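Local coordinates for protein agglutinin (Narcissus pseudonarcissus, PDB 3DZW) that binds alpha-mannosides such as alpha-1,3-mannobiose, as a plant lectin of four chains that carries several mannose pockets on each chain, at residues I24-E27 with L31-Y34; G60-Y65 with Y84-Q89; S75-E80 with V94-T99. All blocks are in the same frame, centred on the assembly; numbering follows the deposited sequence. Where two conformers were deposited one is given.

Interaction 1. Residues I24-E27 with L31-Y34; sequences IMQE and LVLY. With MAN (alpha-D-mannopyranose), chain D; MAN (alpha-D-mannopyranose), chain B.
Tyr34 OH is held by a side chain of the other segment and by the bound sugar. It donates to Gln26 OE1 at 2.7 Å and accepts from O4 of the chain D mannose, also at 2.7 Å. Gln26 OE1 lies at the edge of the tyrosine ring, and the amide and ring planes are 28° apart. The hydroxyl is tilted a little out of the amide's carbonyl plane. The glutamine chain is extended beyond CG (chi2 -175°), which carries its amide out from the strand end to the sugar. There NE2 donates to mannose O3 at 3.2 Å and, weakly, to O2. NE2 also bonds Asp28 OD1, and together with the bond from Tyr34 this fixes the turn of the amide. Asp28 OD2 and Asn30 ND2 add further bonds to mannose. Gln26, Asp28, Asn30, Val32 and Tyr34 match the QxDxNxVxY mannose motif of monocot lectins.

The ring is also held by carbon. Ile24 CG2 sits at its edge, 3.9 Å from CE2, and Val32 CG1 covers one face. Beneath the site, Ile24 and Val32 form an antiparallel hydrogen-bonded pair. Ile24 N reaches Val32 O at 2.9 Å, and Val32 N reaches Ile24 O at 3.1 Å. Met25 and Leu31 point to the other face of the hairpin. The bent methionine chain brings its CE to 4.2 Å from Leu31 CB.

This hairpin of strands 21-25 and 31-35 is flanked by strands 15-18 and 38-42. Pro39 packs on Val32 and Tyr34. Met25 and Leu31 meet Leu54 and Val64 from strands 53-56 and 62-65.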
loop_
_atom_site.group_PDB
_atom_site.type_symbol
_atom_site.label_atom_id
_atom_site.label_comp_id
_atom_site.label_asym_id
_atom_site.label_seq_id
_atom_site.Cartn_x
_atom_site.Cartn_y
_atom_site.Cartn_z
ATOM N N ILE A 24 10.186 12.190 -6.433
ATOM C CA ILE A 24 11.326 11.488 -7.061
ATOM C C ILE A 24 12.677 12.245 -7.219
ATOM O O ILE A 24 12.718 13.411 -7.617
ATOM C CB ILE A 24 10.870 10.968 -8.501
ATOM C CG1 ILE A 24 11.970 10.139 -9.200
ATOM C CG2 ILE A 24 10.420 12.131 -9.377
ATOM C CD1 ILE A 24 11.490 9.472 -10.509
ATOM N N MET A 25 13.768 11.525 -6.906
ATOM C CA MET A 25 15.123 12.008 -7.057
ATOM C C MET A 25 15.489 11.624 -8.494
ATOM O O MET A 25 15.995 10.512 -8.752
ATOM C CB MET A 25 16.034 11.345 -6.037
ATOM C CG MET A 25 17.560 11.734 -6.064
ATOM S SD MET A 25 17.982 13.436 -5.628
ATOM C CE MET A 25 17.517 14.341 -7.114
ATOM N N GLN A 26 15.221 12.535 -9.430
ATOM C CA GLN A 26 15.457 12.280 -10.869
ATOM C C GLN A 26 16.919 12.172 -11.248
ATOM O O GLN A 26 17.800 12.726 -10.571
ATOM C CB GLN A 26 14.778 13.376 -11.728
ATOM C CG GLN A 26 13.253 13.413 -11.576
ATOM C CD GLN A 26 12.570 14.414 -12.500
ATOM O OE1 GLN A 26 11.363 14.309 -12.751
ATOM N NE2 GLN A 26 13.338 15.380 -13.027
ATOM N N GLU A 27 17.173 11.457 -12.351
ATOM C CA GLU A 27 18.530 11.262 -12.854
ATOM C C GLU A 27 19.194 12.593 -13.248
ATOM O O GLU A 27 20.423 12.708 -13.195
ATOM C CB GLU A 27 18.537 10.284 -14.042
ATOM C CG GLU A 27 18.094 8.860 -13.666
ATOM C CD GLU A 27 18.151 7.886 -14.835
ATOM O OE1 GLU A 27 18.457 8.319 -15.970
ATOM O OE2 GLU A 27 17.887 6.683 -14.613
ATOM N N LEU A 31 14.978 17.232 -7.752
ATOM C CA LEU A 31 14.084 16.528 -6.815
ATOM C C LEU A 31 12.745 17.147 -7.014
ATOM O O LEU A 31 12.558 18.329 -6.722
ATOM C CB LEU A 31 14.568 16.702 -5.383
ATOM C CG LEU A 31 13.712 16.128 -4.241
ATOM C CD1 LEU A 31 13.539 14.635 -4.360
ATOM C CD2 LEU A 31 14.342 16.497 -2.888
ATOM N N VAL A 32 11.781 16.352 -7.504
ATOM C CA VAL A 32 10.471 16.863 -7.856
ATOM C C VAL A 32 9.256 16.103 -7.286
ATOM O O VAL A 32 9.276 14.878 -7.166
ATOM C CB VAL A 32 10.320 16.817 -9.408
ATOM C CG1 VAL A 32 9.014 17.480 -9.867
ATOM C CG2 VAL A 32 11.523 17.471 -10.092
ATOM N N LEU A 33 8.205 16.869 -6.941
ATOM C CA LEU A 33 6.935 16.331 -6.466
ATOM C C LEU A 33 5.932 16.445 -7.588
ATOM O O LEU A 33 5.687 17.556 -8.100
ATOM C CB LEU A 33 6.420 17.103 -5.248
ATOM C CG LEU A 33 5.036 16.679 -4.693
ATOM C CD1 LEU A 33 5.045 15.230 -4.217
ATOM C CD2 LEU A 33 4.596 17.601 -3.569
ATOM N N TYR A 34 5.353 15.304 -8.001
ATOM C CA TYR A 34 4.342 15.276 -9.069
ATOM C C TYR A 34 2.965 14.864 -8.585
ATOM O O TYR A 34 2.835 14.011 -7.702
ATOM C CB TYR A 34 4.730 14.283 -10.184
ATOM C CG TYR A 34 5.905 14.667 -11.034
ATOM C CD1 TYR A 34 5.739 15.495 -12.147
ATOM C CD2 TYR A 34 7.177 14.174 -10.763
ATOM C CE1 TYR A 34 6.804 15.846 -12.942
ATOM C CE2 TYR A 34 8.261 14.522 -11.555
ATOM C CZ TYR A 34 8.068 15.358 -12.648
ATOM O OH TYR A 34 9.138 15.710 -13.451
HETATM C C1 MAN D . 12.886 20.412 -15.149
HETATM C C2 MAN D . 12.991 18.841 -15.276
HETATM C C3 MAN D . 11.599 18.237 -15.397
HETATM C C4 MAN D . 10.695 18.720 -14.233
HETATM C C5 MAN D . 10.642 20.265 -14.101
HETATM C C6 MAN D . 9.902 20.684 -12.846
HETATM O O1 MAN D . 12.931 21.217 -16.421
HETATM O O2 MAN D . 13.673 18.308 -14.165
HETATM O O3 MAN D . 11.720 16.828 -15.415
HETATM O O4 MAN D . 9.386 18.249 -14.413
HETATM O O5 MAN D . 11.940 20.858 -14.048
HETATM O O6 MAN D . 9.985 22.092 -12.710
HETATM C C1 MAN B . 11.137 16.262 -16.612
HETATM C C2 MAN B . 11.004 14.751 -16.431
HETATM C C3 MAN B . 12.362 14.065 -16.492
HETATM C C4 MAN B . 13.106 14.482 -17.742
HETATM C C5 MAN B . 13.174 16.005 -17.836
HETATM C C6 MAN B . 13.879 16.459 -19.114
HETATM O O2 MAN B . 10.168 14.223 -17.437
HETATM O O3 MAN B . 12.195 12.659 -16.489
HETATM O O4 MAN B . 14.399 13.937 -17.690
HETATM O O5 MAN B . 11.862 16.559 -17.806
HETATM O O6 MAN B . 14.163 17.835 -19.018
#

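Interaction 2. Residues G60-Y65 with Y84-Q89; sequences GNLVVY and YVCVLQ. With MAN (alpha-D-mannopyranose), chain E; MAN (alpha-D-mannopyranose), chain C.
Gly60 sits over one face of the Tyr84 ring. Its CA stands 3.4 Å from the ring centroid and only 6° off the normal, a CH-pi contact over the middle of the face. Gly60 N covers the same face near the rim, 3.4 Å from CE1. The backbone can come this close because glycine has no side chain, and its positive phi (94°) suits that residue. The tyrosine side chain leaves its strand with CG opposite the carbonyl carbon (chi1 -59°), which sends the ring toward Gly60. Its hydroxyl bonds Glu80 O, so the far end of the ring is held too.

Deeper in, Leu62 CD2 touches Cys86 SG at 4.0 Å. The first torsions of both residues direct the ends of their chains into the space between the strands. They meet as plain apolar groups.

The two segments also serve different mannose pockets. Asn61 ND2 makes a weak bond to O2 of the chain E mannose, while O4 of that sugar donates to Tyr65 OH at 2.8 Å. Gln89 is extended beyond CG, and its NE2 donates to O3 of the chain C mannose at 3.1 Å.

Strand 62-65 runs between strands 53-56 and 71-74, and strand 84-88 between 3-5 and 94-103. The contact therefore joins two sheets. Leu54, Met56 and Ile96 close round the Leu62 and Cys86 pair.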
loop_
_atom_site.group_PDB
_atom_site.type_symbol
_atom_site.label_atom_id
_atom_site.label_comp_id
_atom_site.label_asym_id
_atom_site.label_seq_id
_atom_site.Cartn_x
_atom_site.Cartn_y
_atom_site.Cartn_z
ATOM N N GLY A 60 18.833 15.611 11.217
ATOM C CA GLY A 60 17.539 16.218 10.861
ATOM C C GLY A 60 17.510 17.003 9.553
ATOM O O GLY A 60 16.459 17.523 9.168
ATOM N N ASN A 61 18.647 17.068 8.857
ATOM C CA ASN A 61 18.748 17.812 7.623
ATOM C C ASN A 61 18.467 16.908 6.404
ATOM O O ASN A 61 18.955 15.774 6.347
ATOM C CB ASN A 61 20.153 18.449 7.530
ATOM C CG ASN A 61 20.197 19.731 6.634
ATOM O OD1 ASN A 61 19.165 20.278 6.231
ATOM N ND2 ASN A 61 21.409 20.221 6.382
ATOM N N LEU A 62 17.648 17.405 5.457
ATOM C CA LEU A 62 17.322 16.678 4.206
ATOM C C LEU A 62 18.207 17.292 3.155
ATOM O O LEU A 62 18.074 18.472 2.870
ATOM C CB LEU A 62 15.848 16.822 3.853
ATOM C CG LEU A 62 15.320 16.084 2.606
ATOM C CD1 LEU A 62 15.464 14.576 2.752
ATOM C CD2 LEU A 62 13.864 16.456 2.339
ATOM N N VAL A 63 19.115 16.495 2.553
ATOM C CA VAL A 63 20.096 17.046 1.588
ATOM C C VAL A 63 20.260 16.290 0.259
ATOM O O VAL A 63 20.244 15.059 0.224
ATOM C CB VAL A 63 21.511 17.093 2.255
ATOM C CG1 VAL A 63 22.531 17.809 1.357
ATOM C CG2 VAL A 63 21.448 17.760 3.637
ATOM N N VAL A 64 20.418 17.056 -0.837
ATOM C CA VAL A 64 20.677 16.495 -2.147
ATOM C C VAL A 64 22.188 16.625 -2.384
ATOM O O VAL A 64 22.730 17.738 -2.329
ATOM C CB VAL A 64 19.932 17.215 -3.256
ATOM C CG1 VAL A 64 20.373 16.674 -4.649
ATOM C CG2 VAL A 64 18.419 17.079 -3.070
ATOM N N TYR A 65 22.863 15.490 -2.626
ATOM C CA TYR A 65 24.325 15.473 -2.877
ATOM C C TYR A 65 24.667 15.176 -4.335
ATOM O O TYR A 65 23.999 14.376 -4.991
ATOM C CB TYR A 65 25.029 14.446 -1.974
ATOM C CG TYR A 65 25.142 14.850 -0.519
ATOM C CD1 TYR A 65 26.181 15.667 -0.092
ATOM C CD2 TYR A 65 24.227 14.392 0.434
ATOM C CE1 TYR A 65 26.308 16.045 1.243
ATOM C CE2 TYR A 65 24.344 14.762 1.784
ATOM C CZ TYR A 65 25.396 15.596 2.176
ATOM O OH TYR A 65 25.533 15.978 3.499
ATOM N N TYR A 84 14.559 10.867 12.769
ATOM C CA TYR A 84 13.628 11.717 12.027
ATOM C C TYR A 84 12.980 10.966 10.880
ATOM O O TYR A 84 13.432 9.887 10.506
ATOM C CB TYR A 84 14.368 12.916 11.433
ATOM C CG TYR A 84 15.079 13.821 12.427
ATOM C CD1 TYR A 84 16.343 13.499 12.917
ATOM C CD2 TYR A 84 14.512 15.028 12.829
ATOM C CE1 TYR A 84 17.008 14.346 13.825
ATOM C CE2 TYR A 84 15.176 15.875 13.734
ATOM C CZ TYR A 84 16.416 15.522 14.217
ATOM O OH TYR A 84 17.071 16.359 15.103
ATOM N N VAL A 85 11.915 11.559 10.313
ATOM C CA VAL A 85 11.218 10.988 9.156
ATOM C C VAL A 85 10.802 12.068 8.153
ATOM O O VAL A 85 10.404 13.152 8.545
ATOM C CB VAL A 85 9.924 10.167 9.543
ATOM C CG1 VAL A 85 10.288 8.883 10.296
ATOM C CG2 VAL A 85 8.923 11.026 10.338
ATOM N N CYS A 86 10.951 11.756 6.857
ATOM C CA CYS A 86 10.509 12.626 5.759
ATOM C C CYS A 86 9.327 11.885 5.168
ATOM O O CYS A 86 9.496 10.792 4.616
ATOM C CB CYS A 86 11.580 12.831 4.727
ATOM S SG CYS A 86 11.026 13.834 3.268
ATOM N N VAL A 87 8.128 12.472 5.279
ATOM C CA VAL A 87 6.898 11.822 4.838
ATOM C C VAL A 87 6.161 12.479 3.675
ATOM O O VAL A 87 5.916 13.675 3.702
ATOM C CB VAL A 87 5.868 11.781 6.032
ATOM C CG1 VAL A 87 4.590 11.024 5.639
ATOM C CG2 VAL A 87 6.494 11.170 7.289
ATOM N N LEU A 88 5.823 11.669 2.637
ATOM C CA LEU A 88 4.990 12.116 1.516
ATOM C C LEU A 88 3.605 11.776 2.003
ATOM O O LEU A 88 3.193 10.610 1.983
ATOM C CB LEU A 88 5.326 11.399 0.211
ATOM C CG LEU A 88 4.376 11.652 -0.996
ATOM C CD1 LEU A 88 4.216 13.135 -1.305
ATOM C CD2 LEU A 88 4.850 10.887 -2.239
ATOM N N GLN A 89 2.893 12.795 2.478
ATOM C CA GLN A 89 1.562 12.618 3.111
ATOM C C GLN A 89 0.359 12.454 2.173
ATOM O O GLN A 89 0.394 12.836 1.007
ATOM C CB GLN A 89 1.306 13.810 4.071
ATOM C CG GLN A 89 2.406 13.969 5.146
ATOM C CD GLN A 89 2.146 15.095 6.147
ATOM O OE1 GLN A 89 2.842 15.199 7.163
ATOM N NE2 GLN A 89 1.143 15.924 5.877
HETATM C C1 MAN E . 24.581 20.796 7.634
HETATM C C2 MAN E . 24.983 19.258 7.808
HETATM C C3 MAN E . 25.836 18.722 6.676
HETATM C C4 MAN E . 25.256 19.128 5.321
HETATM C C5 MAN E . 25.103 20.655 5.194
HETATM C C6 MAN E . 24.450 21.034 3.878
HETATM O O1 MAN E . 25.258 21.813 8.529
HETATM O O2 MAN E . 23.799 18.519 7.893
HETATM O O3 MAN E . 25.883 17.311 6.761
HETATM O O4 MAN E . 26.089 18.656 4.279
HETATM O O5 MAN E . 24.290 21.215 6.216
HETATM O O6 MAN E . 24.157 22.425 3.881
HETATM C C1 MAN C . -0.218 21.200 7.184
HETATM C C2 MAN C . -0.426 19.692 7.151
HETATM C C3 MAN C . 0.302 19.028 8.323
HETATM C C4 MAN C . 1.764 19.433 8.326
HETATM C C5 MAN C . 1.898 20.961 8.272
HETATM C C6 MAN C . 3.356 21.390 8.168
HETATM O O2 MAN C . 0.037 19.171 5.910
HETATM O O3 MAN C . 0.196 17.616 8.244
HETATM O O4 MAN C . 2.401 18.912 9.491
HETATM O O5 MAN C . 1.166 21.490 7.154
HETATM O O6 MAN C . 3.443 22.808 8.214
#

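Interaction 3. Residues S75-E80 with V94-T99; sequences SNTGGE and VVIYGT. With MAN (alpha-D-mannopyranose), chain C.
Ile96 points its CD1 methyl at two hydroxyls of the loop 75-80. CD1 is 3.7 Å from Ser75 OG and 4.0 Å from Thr77 OG1. The isoleucine is extended toward the loop (chi2 175°), and the threonine passes it at a slant. Ser75 OG and Thr77 OG1 each sit between backbone N and carbonyl carbon, with chi1 near 60°. This turns them toward each other, and Ser75 OG donates to Thr77 OG1 at 2.9 Å. The pair is tied further to residues 60-62, at the start of strand 62-65: Thr77 OG1 bonds Gly60 O, and Leu62 N bonds Ser75 OG. The methyl thus rests against hydroxyls whose hydrogen bonds are made within the chain.

At the outer end, Glu80 and Thr99 meet at about a right angle. Glu80 OE2 is 3.5 Å from Thr99 CG2, but Thr99 has a second conformer, so this contact is doubtful. Thr99 OG1 bonds Asn83 N, and the peptide before Thr99 is cis.

Tyr97 leaves the strand on the other side from Ile96. Its hydroxyl accepts from O4 of the chain C mannose at 2.8 Å, and Val95 CG1 covers one face of the ring.

In this assembly residues 95-97 also pair antiparallel with a strand of the third subunit, whose Trp102 packs on Thr77 and Ile96. The QxDxNxVxY mannose site ending at Tyr97, on one sheet of a three-sheet prism, is typical of the beta-prism II fold of monocot mannose-binding lectins.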
loop_
_atom_site.group_PDB
_atom_site.type_symbol
_atom_site.label_atom_id
_atom_site.label_comp_id
_atom_site.label_asym_id
_atom_site.label_seq_id
_atom_site.Cartn_x
_atom_site.Cartn_y
_atom_site.Cartn_z
ATOM N N SER A 75 17.362 21.354 3.301
ATOM C CA SER A 75 16.220 21.925 4.010
ATOM C C SER A 75 16.656 22.904 5.127
ATOM O O SER A 75 15.820 23.668 5.664
ATOM C CB SER A 75 15.332 20.802 4.592
ATOM O OG SER A 75 16.065 19.953 5.472
ATOM N N ASN A 76 17.958 22.889 5.465
ATOM C CA ASN A 76 18.524 23.752 6.514
ATOM C C ASN A 76 17.886 23.474 7.888
ATOM O O ASN A 76 17.597 24.406 8.654
ATOM C CB ASN A 76 18.401 25.256 6.140
ATOM C CG ASN A 76 19.152 25.617 4.850
ATOM O OD1 ASN A 76 20.232 25.073 4.557
ATOM N ND2 ASN A 76 18.599 26.557 4.096
ATOM N N THR A 77 17.677 22.183 8.189
ATOM C CA THR A 77 17.069 21.756 9.461
ATOM C C THR A 77 18.003 20.848 10.284
ATOM O O THR A 77 17.537 19.999 11.064
ATOM C CB THR A 77 15.705 21.038 9.220
ATOM O OG1 THR A 77 15.887 19.931 8.319
ATOM C CG2 THR A 77 14.704 21.996 8.633
ATOM N N GLY A 78 19.317 21.034 10.112
ATOM C CA GLY A 78 20.309 20.254 10.849
ATOM C C GLY A 78 20.350 20.718 12.293
ATOM O O GLY A 78 20.321 21.918 12.565
ATOM N N GLY A 79 20.405 19.771 13.223
ATOM C CA GLY A 79 20.432 20.100 14.641
ATOM C C GLY A 79 20.874 18.942 15.507
ATOM O O GLY A 79 21.915 18.335 15.258
ATOM N N GLU A 80 20.078 18.639 16.535
ATOM C CA GLU A 80 20.396 17.559 17.463
ATOM C C GLU A 80 20.349 16.188 16.792
ATOM O O GLU A 80 19.481 15.925 15.941
ATOM C CB GLU A 80 19.439 17.580 18.687
ATOM C CG GLU A 80 17.930 17.353 18.357
ATOM C CD GLU A 80 17.037 17.349 19.609
ATOM O OE1 GLU A 80 17.572 17.486 20.731
ATOM O OE2 GLU A 80 15.803 17.206 19.461
ATOM N N VAL A 94 4.802 17.361 1.804
ATOM C CA VAL A 94 6.023 16.588 2.089
ATOM C C VAL A 94 6.582 17.273 3.346
ATOM O O VAL A 94 6.929 18.465 3.304
ATOM C CB VAL A 94 7.010 16.598 0.951
ATOM C CG1 VAL A 94 8.281 15.860 1.345
ATOM C CG2 VAL A 94 6.388 15.964 -0.309
ATOM N N VAL A 95 6.653 16.522 4.460
ATOM C CA VAL A 95 7.050 17.078 5.758
ATOM C C VAL A 95 8.115 16.291 6.539
ATOM O O VAL A 95 8.102 15.063 6.558
ATOM C CB VAL A 95 5.783 17.169 6.686
ATOM C CG1 VAL A 95 6.088 17.927 7.971
ATOM C CG2 VAL A 95 4.625 17.823 5.962
ATOM N N ILE A 96 9.026 17.024 7.199
ATOM C CA ILE A 96 10.050 16.425 8.054
ATOM C C ILE A 96 9.599 16.542 9.512
ATOM O O ILE A 96 9.289 17.662 9.983
ATOM C CB ILE A 96 11.402 17.115 7.934
ATOM C CG1 ILE A 96 11.982 16.940 6.536
ATOM C CG2 ILE A 96 12.383 16.540 8.965
ATOM C CD1 ILE A 96 13.273 17.707 6.318
ATOM N N TYR A 97 9.549 15.403 10.225
ATOM C CA TYR A 97 9.166 15.366 11.655
ATOM C C TYR A 97 10.280 14.769 12.500
ATOM O O TYR A 97 10.995 13.882 12.047
ATOM C CB TYR A 97 7.928 14.512 11.889
ATOM C CG TYR A 97 6.630 14.965 11.257
ATOM C CD1 TYR A 97 6.240 14.490 10.008
ATOM C CD2 TYR A 97 5.761 15.820 11.936
ATOM C CE1 TYR A 97 5.033 14.881 9.427
ATOM C CE2 TYR A 97 4.549 16.217 11.368
ATOM C CZ TYR A 97 4.189 15.743 10.113
ATOM O OH TYR A 97 2.982 16.135 9.549
ATOM N N GLY A 98 10.409 15.234 13.746
ATOM C CA GLY A 98 11.422 14.694 14.670
ATOM C C GLY A 98 11.741 15.676 15.800
ATOM O O GLY A 98 11.336 16.819 15.730
ATOM N N THR A 99 12.472 15.232 16.832
ATOM C CA THR A 99 12.984 13.857 16.929
ATOM C C THR A 99 11.913 12.902 17.526
ATOM O O THR A 99 10.763 13.307 17.738
ATOM C CB THR A 99 14.284 13.803 17.763
ATOM O OG1 THR A 99 14.858 12.495 17.684
ATOM C CG2 THR A 99 14.010 14.164 19.227
HETATM C C1 MAN C . -0.218 21.200 7.184
HETATM C C2 MAN C . -0.426 19.692 7.151
HETATM C C3 MAN C . 0.302 19.028 8.323
HETATM C C4 MAN C . 1.764 19.433 8.326
HETATM C C5 MAN C . 1.898 20.961 8.272
HETATM C C6 MAN C . 3.356 21.390 8.168
HETATM O O2 MAN C . 0.037 19.171 5.910
HETATM O O3 MAN C . 0.196 17.616 8.244
HETATM O O4 MAN C . 2.401 18.912 9.491
HETATM O O5 MAN C . 1.166 21.490 7.154
HETATM O O6 MAN C . 3.443 22.808 8.214
#

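How the interactions relate
Interactions 1 and 2 are buried, whereas interaction 3 is partly buried and reaches the surface at its loop end. Interaction 1 lies within one hairpin and combines backbone bonds with one side-chain bond at the sugar site. Interaction 2 sets a glycine backbone on a ring beside one apolar side-chain pair, and interaction 3 joins its parts through side chains alone. These two alternate along the chain and share the sheet of strands 84-88 and 94-103. A probable hydrogen bond between Gln89 OE1 and Tyr97 OH, 2.6 Å, links them in the chain C mannose pocket. That pair repeats what Gln26 and Tyr34 do in interaction 1. Between the sheets the chemistry is apolar: Leu33 meets Leu88 and Val94.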